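Serine--tRNA ligase (Pyrococcus horikoshii, PDB 2DQ0) attaches serine to tRNA(Ser), as a homodimeric class II aminoacyl-tRNA synthetase, and is probably also able to load serine onto tRNA(Sec). Local coordinates at residues N121-I126 / V341-G346; N263-G268 / N386-D391. One frame throughout, in Å; residues are numbered along the deposited sequence.

Contact 1 of 2, residues N121-I126 / V341-G346; sequences NDNVPI and VNICTG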
loop_
_atom_site.group_PDB
_atom_site.type_symbol
_atom_site.label_atom_id
_atom_site.label_comp_id
_atom_site.label_asym_id
_atom_site.label_seq_id
_atom_site.Cartn_x
_atom_site.Cartn_y
_atom_site.Cartn_z
ATOM N N ASN A 121 19.057 -24.317 -10.024
ATOM C CA ASN A 121 19.165 -25.571 -10.760
ATOM C C ASN A 121 19.574 -26.731 -9.873
ATOM O O ASN A 121 19.524 -27.883 -10.298
ATOM C CB ASN A 121 20.154 -25.435 -11.917
ATOM C CG ASN A 121 19.643 -24.513 -13.002
ATOM O OD1 ASN A 121 20.055 -23.350 -13.103
ATOM N ND2 ASN A 121 18.720 -25.020 -13.810
ATOM N N ASP A 122 19.980 -26.427 -8.642
ATOM C CA ASP A 122 20.387 -27.462 -7.701
ATOM C C ASP A 122 19.293 -27.706 -6.659
ATOM O O ASP A 122 19.432 -28.534 -5.752
ATOM C CB ASP A 122 21.719 -27.081 -7.037
ATOM C CG ASP A 122 22.920 -27.291 -7.961
ATOM O OD1 ASP A 122 23.900 -26.517 -7.859
ATOM O OD2 ASP A 122 22.894 -28.235 -8.784
ATOM N N ASN A 123 18.191 -26.984 -6.790
ATOM C CA ASN A 123 17.103 -27.191 -5.860
ATOM C C ASN A 123 16.631 -28.618 -6.087
ATOM O O ASN A 123 16.682 -29.124 -7.205
ATOM C CB ASN A 123 15.985 -26.187 -6.116
ATOM C CG ASN A 123 16.324 -24.815 -5.589
ATOM O OD1 ASN A 123 17.389 -24.615 -5.004
ATOM N ND2 ASN A 123 15.418 -23.860 -5.785
ATOM N N VAL A 124 16.167 -29.267 -5.031
ATOM C CA VAL A 124 15.744 -30.642 -5.158
ATOM C C VAL A 124 14.254 -30.864 -5.033
ATOM O O VAL A 124 13.644 -30.505 -4.031
ATOM C CB VAL A 124 16.465 -31.520 -4.100
ATOM C CG1 VAL A 124 15.939 -32.936 -4.150
ATOM C CG2 VAL A 124 17.970 -31.502 -4.339
ATOM N N PRO A 125 13.639 -31.460 -6.067
ATOM C CA PRO A 125 12.195 -31.749 -6.069
ATOM C C PRO A 125 12.027 -32.899 -5.092
ATOM O O PRO A 125 12.837 -33.819 -5.103
ATOM C CB PRO A 125 11.920 -32.187 -7.509
ATOM C CG PRO A 125 13.019 -31.535 -8.295
ATOM C CD PRO A 125 14.227 -31.703 -7.394
ATOM N N ILE A 126 10.996 -32.865 -4.253
ATOM C CA ILE A 126 10.818 -33.927 -3.267
ATOM C C ILE A 126 9.412 -34.467 -3.224
ATOM O O ILE A 126 9.123 -35.403 -2.494
ATOM C CB ILE A 126 11.156 -33.427 -1.844
ATOM C CG1 ILE A 126 10.252 -32.245 -1.479
ATOM C CG2 ILE A 126 12.625 -33.013 -1.755
ATOM C CD1 ILE A 126 10.455 -31.750 -0.074
ATOM N N VAL A 341 9.693 -28.232 -3.786
ATOM C CA VAL A 341 11.128 -28.337 -3.829
ATOM C C VAL A 341 11.844 -27.965 -2.540
ATOM O O VAL A 341 11.377 -27.127 -1.781
ATOM C CB VAL A 341 11.632 -27.445 -4.999
ATOM C CG1 VAL A 341 13.103 -27.182 -4.882
ATOM C CG2 VAL A 341 11.315 -28.113 -6.328
ATOM N N ASN A 342 12.970 -28.620 -2.279
ATOM C CA ASN A 342 13.769 -28.278 -1.125
ATOM C C ASN A 342 14.845 -27.387 -1.722
ATOM O O ASN A 342 15.639 -27.805 -2.564
ATOM C CB ASN A 342 14.401 -29.510 -0.492
ATOM C CG ASN A 342 15.183 -29.179 0.783
ATOM O OD1 ASN A 342 15.306 -28.005 1.182
ATOM N ND2 ASN A 342 15.721 -30.216 1.424
ATOM N N ILE A 343 14.854 -26.140 -1.298
ATOM C CA ILE A 343 15.800 -25.194 -1.822
ATOM C C ILE A 343 17.178 -25.430 -1.277
ATOM O O ILE A 343 17.344 -25.658 -0.081
ATOM C CB ILE A 343 15.298 -23.787 -1.535
ATOM C CG1 ILE A 343 14.016 -23.591 -2.353
ATOM C CG2 ILE A 343 16.390 -22.734 -1.838
ATOM C CD1 ILE A 343 13.306 -22.325 -2.038
ATOM N N CYS A 344 18.158 -25.377 -2.175
ATOM C CA CYS A 344 19.550 -25.617 -1.833
ATOM C C CYS A 344 20.246 -24.438 -1.161
ATOM O O CYS A 344 19.726 -23.315 -1.134
ATOM C CB CYS A 344 20.338 -26.095 -3.075
ATOM S SG CYS A 344 20.674 -24.901 -4.422
ATOM N N THR A 345 21.423 -24.725 -0.610
ATOM C CA THR A 345 22.214 -23.745 0.112
ATOM C C THR A 345 22.461 -22.446 -0.635
ATOM O O THR A 345 22.350 -21.360 -0.042
ATOM C CB THR A 345 23.580 -24.342 0.543
ATOM O OG1 THR A 345 24.198 -24.980 -0.581
ATOM C CG2 THR A 345 23.400 -25.359 1.678
ATOM N N GLY A 346 22.784 -22.558 -1.925
ATOM C CA GLY A 346 23.063 -21.382 -2.737
ATOM C C GLY A 346 21.864 -20.544 -3.162
ATOM O O GLY A 346 22.007 -19.370 -3.498
#
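Val124 and Asn342 form an antiparallel hydrogen-bonded pair, and Pro125 faces Val341 in the adjacent non-hydrogen-bonded pair. Val124 N donates to Asn342 O at 2.9 Å, and Asn342 N returns the bond to Val124 O at 2.7 Å. The same Val124 O also receives a CA-H...O contact from Val341 CA. Beyond the paired residues a side chain takes over the role of the backbone. Cys344 N donates to Asn123 OD1 at 3.0 Å, nearly straight at the hydrogen (176°), with the donor well above the carbonyl plane of the amide. With CG anti to its own carbonyl carbon (chi1 -76°), Asn123 runs alongside the Ile343 side chain. Asn123 ND2 lies 3.7 Å from Ile343 CG1 and is hydrogen-bonded to Asp347. An alanine in place of Asn123 has no amide, and the N-H of Cys344 would probably lose its tie to segment 121-126, with the Asp347 carboxylate left without this partner. Asn123 CB packs on Val341 CG1, the two side chains crossing at about a right angle. Cys344 SG sits 3.6 Å from Asp122 CB, while the Asp122 carboxylate turns to Lys118. Val341 CG2 rests on Pro125 CA at 3.7 Å. Ile343 also joins strand 354-362 by a backbone bond to Lys355. The arrangement is an antiparallel strand pair, in which strand 124-129 adds to strand 338-342 of the class II synthetase catalytic sheet.

Contact 2 of 2, residues N263-G268 / N386-D391; sequences NEILDG and NIRFRD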
loop_
_atom_site.group_PDB
_atom_site.type_symbol
_atom_site.label_atom_id
_atom_site.label_comp_id
_atom_site.label_asym_id
_atom_site.label_seq_id
_atom_site.Cartn_x
_atom_site.Cartn_y
_atom_site.Cartn_z
ATOM N N ASN A 263 10.436 -7.146 21.058
ATOM C CA ASN A 263 10.715 -6.769 22.444
ATOM C C ASN A 263 9.691 -7.308 23.445
ATOM O O ASN A 263 9.172 -6.573 24.271
ATOM C CB ASN A 263 10.814 -5.242 22.569
ATOM C CG ASN A 263 12.021 -4.670 21.850
ATOM O OD1 ASN A 263 11.946 -3.596 21.248
ATOM N ND2 ASN A 263 13.146 -5.375 21.915
ATOM N N GLU A 264 9.381 -8.590 23.355
ATOM C CA GLU A 264 8.442 -9.185 24.289
ATOM C C GLU A 264 9.027 -10.479 24.792
ATOM O O GLU A 264 9.879 -11.096 24.144
ATOM C CB GLU A 264 7.089 -9.519 23.634
ATOM C CG GLU A 264 6.294 -8.335 23.098
ATOM C CD GLU A 264 4.892 -8.730 22.648
ATOM O OE1 GLU A 264 4.255 -7.951 21.912
ATOM O OE2 GLU A 264 4.417 -9.818 23.037
ATOM N N ILE A 265 8.587 -10.865 25.977
ATOM C CA ILE A 265 8.982 -12.137 26.532
ATOM C C ILE A 265 7.616 -12.770 26.550
ATOM O O ILE A 265 6.756 -12.372 27.325
ATOM C CB ILE A 265 9.524 -12.020 27.953
ATOM C CG1 ILE A 265 10.879 -11.307 27.918
ATOM C CG2 ILE A 265 9.636 -13.421 28.574
ATOM C CD1 ILE A 265 11.444 -10.983 29.275
ATOM N N LEU A 266 7.394 -13.705 25.641
ATOM C CA LEU A 266 6.104 -14.350 25.559
ATOM C C LEU A 266 5.935 -15.337 26.696
ATOM O O LEU A 266 6.910 -15.757 27.319
ATOM C CB LEU A 266 5.967 -15.067 24.215
ATOM C CG LEU A 266 5.953 -14.171 22.972
ATOM C CD1 LEU A 266 6.006 -15.054 21.737
ATOM C CD2 LEU A 266 4.691 -13.281 22.951
ATOM N N ASP A 267 4.684 -15.681 26.978
ATOM C CA ASP A 267 4.369 -16.656 28.005
ATOM C C ASP A 267 4.273 -17.974 27.227
ATOM O O ASP A 267 3.429 -18.118 26.342
ATOM C CB ASP A 267 3.031 -16.310 28.662
ATOM C CG ASP A 267 2.724 -17.183 29.872
ATOM O OD1 ASP A 267 2.652 -18.427 29.715
ATOM O OD2 ASP A 267 2.549 -16.617 30.977
ATOM N N GLY A 268 5.153 -18.917 27.546
ATOM C CA GLY A 268 5.170 -20.196 26.854
ATOM C C GLY A 268 3.855 -20.959 26.779
ATOM O O GLY A 268 3.665 -21.819 25.900
ATOM N N ASN A 386 14.309 -9.254 19.279
ATOM C CA ASN A 386 14.261 -9.544 20.713
ATOM C C ASN A 386 12.941 -10.189 21.108
ATOM O O ASN A 386 12.204 -9.666 21.933
ATOM C CB ASN A 386 14.478 -8.271 21.533
ATOM C CG ASN A 386 14.467 -8.529 23.038
ATOM O OD1 ASN A 386 14.579 -7.595 23.831
ATOM N ND2 ASN A 386 14.328 -9.799 23.437
ATOM N N ILE A 387 12.642 -11.328 20.508
ATOM C CA ILE A 387 11.413 -12.024 20.809
ATOM C C ILE A 387 11.751 -13.304 21.543
ATOM O O ILE A 387 12.168 -14.302 20.945
ATOM C CB ILE A 387 10.640 -12.343 19.533
ATOM C CG1 ILE A 387 10.275 -11.039 18.828
ATOM C CG2 ILE A 387 9.389 -13.126 19.862
ATOM C CD1 ILE A 387 9.526 -11.257 17.556
ATOM N N ARG A 388 11.576 -13.256 22.857
ATOM C CA ARG A 388 11.856 -14.392 23.709
ATOM C C ARG A 388 10.590 -14.858 24.391
ATOM O O ARG A 388 9.514 -14.268 24.221
ATOM C CB ARG A 388 12.891 -13.999 24.761
ATOM C CG ARG A 388 14.207 -13.549 24.168
ATOM C CD ARG A 388 15.157 -13.109 25.230
ATOM N NE ARG A 388 14.668 -11.932 25.933
ATOM C CZ ARG A 388 15.289 -11.374 26.968
ATOM N NH1 ARG A 388 14.777 -10.297 27.545
ATOM N NH2 ARG A 388 16.418 -11.903 27.435
ATOM N N PHE A 389 10.727 -15.929 25.161
ATOM C CA PHE A 389 9.611 -16.486 25.903
ATOM C C PHE A 389 10.166 -17.181 27.139
ATOM O O PHE A 389 11.339 -17.558 27.171
ATOM C CB PHE A 389 8.856 -17.499 25.050
ATOM C CG PHE A 389 9.580 -18.799 24.879
ATOM C CD1 PHE A 389 10.815 -18.839 24.244
ATOM C CD2 PHE A 389 9.037 -19.977 25.380
ATOM C CE1 PHE A 389 11.511 -20.034 24.110
ATOM C CE2 PHE A 389 9.719 -21.184 25.253
ATOM C CZ PHE A 389 10.965 -21.216 24.614
ATOM N N ARG A 390 9.323 -17.332 28.156
ATOM C CA ARG A 390 9.710 -18.009 29.392
ATOM C C ARG A 390 8.534 -18.910 29.759
ATOM O O ARG A 390 7.374 -18.516 29.636
ATOM C CB ARG A 390 10.011 -16.983 30.502
ATOM C CG ARG A 390 8.826 -16.559 31.373
ATOM C CD ARG A 390 9.016 -15.151 31.929
ATOM N NE ARG A 390 10.363 -14.930 32.455
ATOM C CZ ARG A 390 10.867 -13.727 32.731
ATOM N NH1 ARG A 390 12.102 -13.610 33.212
ATOM N NH2 ARG A 390 10.140 -12.634 32.515
ATOM N N ASP A 391 8.827 -20.134 30.174
ATOM C CA ASP A 391 7.772 -21.079 30.540
ATOM C C ASP A 391 7.332 -20.945 31.994
ATOM O O ASP A 391 6.182 -21.219 32.336
ATOM C CB ASP A 391 8.245 -22.505 30.268
ATOM C CG ASP A 391 7.685 -23.060 28.986
ATOM O OD1 ASP A 391 8.233 -24.060 28.484
ATOM O OD2 ASP A 391 6.688 -22.502 28.485
#
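Strands 264-267 and 387-390 form a parallel pair in the class II core, the second strand following helix 382-385. Their directions differ by 38°. Arg388 bonds to both neighbours of Ile265: Arg388 N donates to Glu264 O at 3.0 Å, and Arg388 O accepts Leu266 N at 2.6 Å. The pattern continues with Arg390 N to Leu266 O and Gly268 N to Arg390 O (3.1 Å). At the start, Asn386 O takes a weak bond from Glu264 N. There the side chains of Asn263 and Asn386 cross at about a right angle, and ND2 of Asn263 donates to OD1 of Asn386 at 3.3 Å. The two amide planes are 79° apart. One face of the pair carries Ile265 between two arginines. Ile265 CD1 lies 3.8 Å from Arg388 NH1, where the two side chains run side by side. Ile265 CG2 lies 3.8 Å from Arg390 CD. On the other face Leu266 CB meets Phe389 CB at 3.9 Å. The Phe389 ring meets Gly268 CA at its edge, and the Phe389 side chain also touches Leu271. Two carboxylates have partners outside the pair: Asp391 forms a salt bridge with Arg312, and Glu264 with Arg176 of the second subunit. The chemistry implies that backbone bonds do most of the joining, with side-chain contacts on both faces and an asparagine pair at the start, while the carboxylate of Glu264 ties this edge to the dimer partner.

How the contacts relate
Contacts 1 and 2 belong to the same mixed sheet but lie on opposite sides of the chain's centre, with nearest atoms about 23 Å apart. Their segments alternate along the chain. Both are partly buried. Contact 1 is antiparallel and has fewer backbone bonds; there a side-chain amide accepts a backbone N-H, whereas in contact 2 two side-chain amides bond each other. The side chain of Ile343 is about 8 Å from the bound seryl-adenylate analog. Contact 2 is parallel and buries more surface, 590 against 400 Å². One of its faces is mostly apolar but carries Glu264, which reaches the second subunit, whereas no other chain touches contact 1. Strands 354-362, 367-376 and 398-406 connect the two through the sheet.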